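Local coordinates for protein 3-oxo-glucose-6-phosphate:glutamate aminotransferase (Bacillus subtilis subsp. subtilis, PDB 4K2M) that catalyses the reversible, pyridoxal phosphate-dependent transfer of an amino group from glutamate to 3-dehydro-glucose 6-phosphate, giving kanosamine 6-phosphate for antibiotic biosynthesis, at residues 329-333 and 433-438; 60-66 and 422-428. One frame throughout, in Å; residues are numbered along the deposited sequence.

Interaction 1. Residues 329-333 and 433-438; sequences QLAEL and LFHVIK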
# COMPACT_ATOMS: atom_id res chain seq x y z
N GLN A 329 -32.84 -6.49 23.14
CA GLN A 329 -33.48 -7.81 23.07
C GLN A 329 -32.74 -8.88 23.88
O GLN A 329 -33.34 -9.89 24.26
CB GLN A 329 -33.75 -8.24 21.62
CG GLN A 329 -34.80 -7.31 20.93
CD GLN A 329 -35.39 -7.87 19.65
OE1 GLN A 329 -35.38 -9.08 19.40
NE2 GLN A 329 -35.94 -6.98 18.82
N LEU A 330 -31.45 -8.66 24.16
CA LEU A 330 -30.69 -9.59 24.99
C LEU A 330 -30.70 -9.19 26.46
O LEU A 330 -30.07 -9.85 27.28
CB LEU A 330 -29.23 -9.71 24.52
CG LEU A 330 -29.05 -10.28 23.11
CD1 LEU A 330 -27.58 -10.24 22.75
CD2 LEU A 330 -29.59 -11.71 23.01
N ALA A 331 -31.42 -8.12 26.78
CA ALA A 331 -31.42 -7.53 28.12
C ALA A 331 -31.56 -8.53 29.27
O ALA A 331 -30.86 -8.44 30.28
CB ALA A 331 -32.51 -6.47 28.23
N GLU A 332 -32.49 -9.47 29.12
CA GLU A 332 -32.78 -10.42 30.19
C GLU A 332 -31.55 -11.22 30.57
O GLU A 332 -31.33 -11.51 31.76
CB GLU A 332 -33.91 -11.37 29.77
CG GLU A 332 -34.42 -12.26 30.91
CD GLU A 332 -35.22 -13.46 30.41
OE1 GLU A 332 -35.97 -13.32 29.42
OE2 GLU A 332 -35.08 -14.54 31.01
N LEU A 333 -30.73 -11.58 29.58
CA LEU A 333 -29.55 -12.39 29.86
C LEU A 333 -28.55 -11.62 30.72
O LEU A 333 -27.82 -12.20 31.52
CB LEU A 333 -28.88 -12.85 28.56
CG LEU A 333 -29.69 -13.80 27.68
CD1 LEU A 333 -28.96 -14.10 26.37
CD2 LEU A 333 -29.98 -15.10 28.42
N LEU A 433 -28.51 -17.55 21.16
CA LEU A 433 -27.80 -17.19 22.38
C LEU A 433 -28.65 -17.49 23.61
O LEU A 433 -28.14 -18.03 24.61
CB LEU A 433 -27.40 -15.71 22.35
CG LEU A 433 -26.36 -15.28 23.37
CD1 LEU A 433 -25.03 -16.00 23.12
CD2 LEU A 433 -26.17 -13.77 23.32
N PHE A 434 -29.94 -17.15 23.55
CA PHE A 434 -30.85 -17.46 24.65
C PHE A 434 -30.88 -18.97 24.91
O PHE A 434 -30.74 -19.42 26.05
CB PHE A 434 -32.26 -16.93 24.37
CG PHE A 434 -32.53 -15.57 24.94
CD1 PHE A 434 -32.89 -15.42 26.27
CD2 PHE A 434 -32.45 -14.43 24.13
CE1 PHE A 434 -33.16 -14.16 26.79
CE2 PHE A 434 -32.72 -13.16 24.66
CZ PHE A 434 -33.07 -13.03 25.98
N HIS A 435 -31.01 -19.75 23.84
CA HIS A 435 -31.08 -21.20 23.98
C HIS A 435 -29.77 -21.79 24.53
O HIS A 435 -29.79 -22.59 25.45
CB HIS A 435 -31.43 -21.86 22.65
CG HIS A 435 -31.75 -23.31 22.77
ND1 HIS A 435 -30.77 -24.27 22.90
CD2 HIS A 435 -32.93 -23.97 22.80
CE1 HIS A 435 -31.34 -25.46 23.00
NE2 HIS A 435 -32.65 -25.31 22.94
N VAL A 436 -28.65 -21.40 23.94
CA VAL A 436 -27.35 -21.93 24.35
C VAL A 436 -26.97 -21.56 25.79
O VAL A 436 -26.51 -22.40 26.56
CB VAL A 436 -26.22 -21.51 23.39
CG1 VAL A 436 -24.85 -21.92 23.96
CG2 VAL A 436 -26.44 -22.15 22.03
N ILE A 437 -27.18 -20.30 26.16
CA ILE A 437 -26.79 -19.84 27.50
C ILE A 437 -27.61 -20.53 28.59
O ILE A 437 -27.08 -20.86 29.66
CB ILE A 437 -26.83 -18.31 27.62
CG1 ILE A 437 -25.41 -17.75 27.62
CG2 ILE A 437 -27.54 -17.86 28.91
CD1 ILE A 437 -25.15 -16.74 26.55
N LYS A 438 -28.88 -20.77 28.33
CA LYS A 438 -29.72 -21.45 29.31
C LYS A 438 -29.34 -22.93 29.39
O LYS A 438 -29.61 -23.59 30.39
CB LYS A 438 -31.20 -21.21 29.02
CG LYS A 438 -31.49 -19.71 29.00
CD LYS A 438 -32.95 -19.33 29.18
CE LYS A 438 -33.05 -17.83 29.40
NZ LYS A 438 -34.36 -17.38 29.93
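Phe434 and Leu333 carry this contact, each losing about 100 Å² to the opposite segment. Leu333 lays its branch carbon over one face of the Phe434 ring in a CH-pi contact, CG lying 3.9 Å from the ring centroid and 21° off its normal. It is also a knob in a hole of the long helix, set among Leu433, Phe434, Ile437 and Lys438, with its CD2 3.7 Å from Ile437 CG2. Leu330 widens the apolar patch: its CD1 is 3.8 Å from Leu433 CD2 and its CD2 3.8 Å from Phe434 CE2. At the ring edge, Gln329 O stands 3.4 Å from Phe434 CE2. Glu332 closes the outer side with a salt bridge, its OE2 3.1 Å from Lys438 NZ, and shares that carboxylate with Lys336, just past the end of helix 331-335. This short helix, directly after helix 312-329, thus packs on the C-terminal helix 423-441, which also rests Leu433 and Val436 on helix 362-373.

Interaction 2. Residues 60-66 and 422-428; sequences YQKNREI and TLEEQDR
Tyr60 lays one ring face over Leu423, whose CB is 4.0 Å from the ring centroid and 29° off its normal, a CH-pi contact; chi1 in t carries the ring along the helix until OH donates a very short 2.5 Å hydrogen bond to Asp427 OD2. The 60-66 segment has no regular secondary structure and bends in a type I beta turn, Gln61 to Arg64, beside the first turns of helix 423-441. CA neighbours are Tyr60-Leu423 (5.8 Å), Lys62-Glu424 (5.2 Å) and Ile66-Glu425 (6.4 Å). Glu424, chi1 in p, reaches into the bend: OE1 accepts from Gln61 N at 3.0 Å, and OE2 forms a salt bridge with Arg64, 2.8 Å from NE and 3.0 Å from NH2. One water bridges Gln61 NE2 (3.0 Å) and Glu424 OE2 (2.6 Å). Ile66 CD1 packs 3.8 Å from Glu424 CG. Thr422 and Glu425 form a capping box: Glu425 N donates to Thr422 OG1 at 3.2 Å, Thr422 N to Glu425 OE1 at 3.0 Å. A buried carboxylate answered by amide, guanidinium and water thus fixes this N-terminal-domain loop to the aminotransferase part, alongside the apolar cover of Tyr60 and Ile66.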
# COMPACT_ATOMS: atom_id res chain seq x y z
N TYR A 60 -36.63 -5.99 6.54
CA TYR A 60 -36.86 -7.07 7.51
C TYR A 60 -37.80 -8.12 6.92
O TYR A 60 -38.91 -7.79 6.48
CB TYR A 60 -37.50 -6.48 8.78
CG TYR A 60 -37.56 -7.40 10.00
CD1 TYR A 60 -36.82 -8.57 10.06
CD2 TYR A 60 -38.37 -7.08 11.07
CE1 TYR A 60 -36.89 -9.40 11.18
CE2 TYR A 60 -38.45 -7.89 12.20
CZ TYR A 60 -37.70 -9.04 12.25
OH TYR A 60 -37.77 -9.84 13.39
N GLN A 61 -37.35 -9.37 6.88
CA GLN A 61 -38.20 -10.47 6.44
C GLN A 61 -38.16 -11.50 7.56
O GLN A 61 -37.35 -12.41 7.52
CB GLN A 61 -37.64 -11.14 5.18
CG GLN A 61 -37.47 -10.29 3.95
CD GLN A 61 -36.93 -11.11 2.79
OE1 GLN A 61 -37.59 -12.05 2.32
NE2 GLN A 61 -35.70 -10.80 2.35
N LYS A 62 -39.03 -11.33 8.55
CA LYS A 62 -38.98 -12.17 9.74
C LYS A 62 -39.19 -13.65 9.40
O LYS A 62 -38.65 -14.54 10.05
CB LYS A 62 -40.04 -11.70 10.75
CG LYS A 62 -40.09 -12.54 12.01
CD LYS A 62 -40.84 -11.86 13.15
CE LYS A 62 -42.32 -12.23 13.17
NZ LYS A 62 -43.13 -11.39 12.24
N ASN A 63 -39.97 -13.89 8.35
CA ASN A 63 -40.30 -15.24 7.93
C ASN A 63 -39.31 -15.87 6.95
O ASN A 63 -39.59 -16.94 6.40
CB ASN A 63 -41.70 -15.27 7.28
CG ASN A 63 -41.83 -14.29 6.12
OD1 ASN A 63 -41.29 -13.18 6.16
ND2 ASN A 63 -42.59 -14.69 5.09
N ARG A 64 -38.17 -15.23 6.72
CA ARG A 64 -37.20 -15.82 5.82
C ARG A 64 -36.40 -16.81 6.64
O ARG A 64 -35.84 -16.44 7.68
CB ARG A 64 -36.29 -14.75 5.20
CG ARG A 64 -35.29 -15.30 4.21
CD ARG A 64 -34.53 -14.19 3.50
NE ARG A 64 -33.62 -13.46 4.38
CZ ARG A 64 -32.33 -13.77 4.53
NH1 ARG A 64 -31.81 -14.81 3.87
NH2 ARG A 64 -31.56 -13.04 5.35
N GLU A 65 -36.36 -18.06 6.21
CA GLU A 65 -35.66 -19.06 6.99
C GLU A 65 -34.17 -18.81 6.94
O GLU A 65 -33.58 -18.60 5.88
CB GLU A 65 -35.96 -20.48 6.51
CG GLU A 65 -35.37 -21.53 7.45
CD GLU A 65 -35.78 -22.94 7.09
OE1 GLU A 65 -35.61 -23.33 5.90
OE2 GLU A 65 -36.28 -23.65 7.99
N ILE A 66 -33.56 -18.84 8.12
CA ILE A 66 -32.13 -18.66 8.25
C ILE A 66 -31.58 -19.96 8.82
O ILE A 66 -31.98 -20.35 9.92
CB ILE A 66 -31.83 -17.53 9.24
CG1 ILE A 66 -32.51 -16.23 8.80
CG2 ILE A 66 -30.33 -17.35 9.39
CD1 ILE A 66 -32.16 -15.80 7.40
N THR A 422 -28.86 -8.68 8.21
CA THR A 422 -30.32 -8.60 8.22
C THR A 422 -30.85 -8.79 9.63
O THR A 422 -30.21 -9.43 10.46
CB THR A 422 -30.99 -9.63 7.28
OG1 THR A 422 -30.70 -10.96 7.72
CG2 THR A 422 -30.51 -9.45 5.85
N LEU A 423 -32.02 -8.23 9.90
CA LEU A 423 -32.60 -8.37 11.23
C LEU A 423 -33.06 -9.80 11.48
O LEU A 423 -33.02 -10.28 12.61
CB LEU A 423 -33.76 -7.41 11.42
CG LEU A 423 -33.41 -5.95 11.22
CD1 LEU A 423 -34.65 -5.09 11.51
CD2 LEU A 423 -32.26 -5.54 12.12
N GLU A 424 -33.47 -10.50 10.42
CA GLU A 424 -33.84 -11.90 10.59
C GLU A 424 -32.64 -12.80 10.94
O GLU A 424 -32.77 -13.74 11.73
CB GLU A 424 -34.61 -12.43 9.37
CG GLU A 424 -33.85 -12.42 8.04
CD GLU A 424 -34.13 -11.16 7.21
OE1 GLU A 424 -34.56 -10.13 7.78
OE2 GLU A 424 -33.91 -11.21 5.98
N GLU A 425 -31.47 -12.50 10.40
CA GLU A 425 -30.26 -13.17 10.88
C GLU A 425 -29.99 -12.81 12.33
O GLU A 425 -29.60 -13.66 13.14
CB GLU A 425 -29.05 -12.78 10.05
CG GLU A 425 -28.98 -13.39 8.67
CD GLU A 425 -27.92 -12.70 7.82
OE1 GLU A 425 -28.12 -11.53 7.43
OE2 GLU A 425 -26.88 -13.33 7.56
N GLN A 426 -30.14 -11.52 12.66
CA GLN A 426 -29.91 -11.10 14.03
C GLN A 426 -30.87 -11.81 15.00
O GLN A 426 -30.46 -12.21 16.09
CB GLN A 426 -30.02 -9.58 14.18
CG GLN A 426 -29.59 -9.10 15.55
CD GLN A 426 -29.76 -7.61 15.72
OE1 GLN A 426 -30.79 -7.05 15.36
NE2 GLN A 426 -28.74 -6.95 16.27
N ASP A 427 -32.13 -11.99 14.58
CA ASP A 427 -33.09 -12.77 15.37
C ASP A 427 -32.53 -14.14 15.71
O ASP A 427 -32.64 -14.61 16.85
CB ASP A 427 -34.42 -12.97 14.61
CG ASP A 427 -35.21 -11.68 14.44
OD1 ASP A 427 -34.93 -10.70 15.17
OD2 ASP A 427 -36.13 -11.66 13.58
N ARG A 428 -31.94 -14.81 14.73
CA ARG A 428 -31.42 -16.15 14.96
C ARG A 428 -30.22 -16.15 15.90
O ARG A 428 -30.09 -17.03 16.76
CB ARG A 428 -31.06 -16.85 13.64
CG ARG A 428 -30.66 -18.31 13.86
CD ARG A 428 -30.66 -19.12 12.58
NE ARG A 428 -30.37 -20.54 12.82
CZ ARG A 428 -31.29 -21.46 13.10
NH1 ARG A 428 -32.57 -21.12 13.17
NH2 ARG A 428 -30.93 -22.72 13.30
O HOH W 1 -34.17 -9.19 4.33
O HOH W 2 -37.02 -13.93 12.48

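Both contacts use helix 423-441: interaction 2 takes its N-terminal turns, interaction 1 a later part, their centres about 17 Å apart and their nearest atoms about 5 Å apart without touching. Helix 312-329 connects them too, since Arg325 pairs with Asp427 of interaction 2 and the helix ends at Gln329 of interaction 1. The roles differ: 329-333 with 433-438 is mostly apolar and joins parts of the aminotransferase region, whereas 60-66 with 422-428 attaches a loop of the additional N-terminal domain, with polar bonds prominent. Phe373 touches both helix segments, its backbone oxygen accepting from Arg428 and its ring meeting His435 edge-to-face. Both contacts lie away from the cofactor-sugar adduct, on one side of the chain's centre.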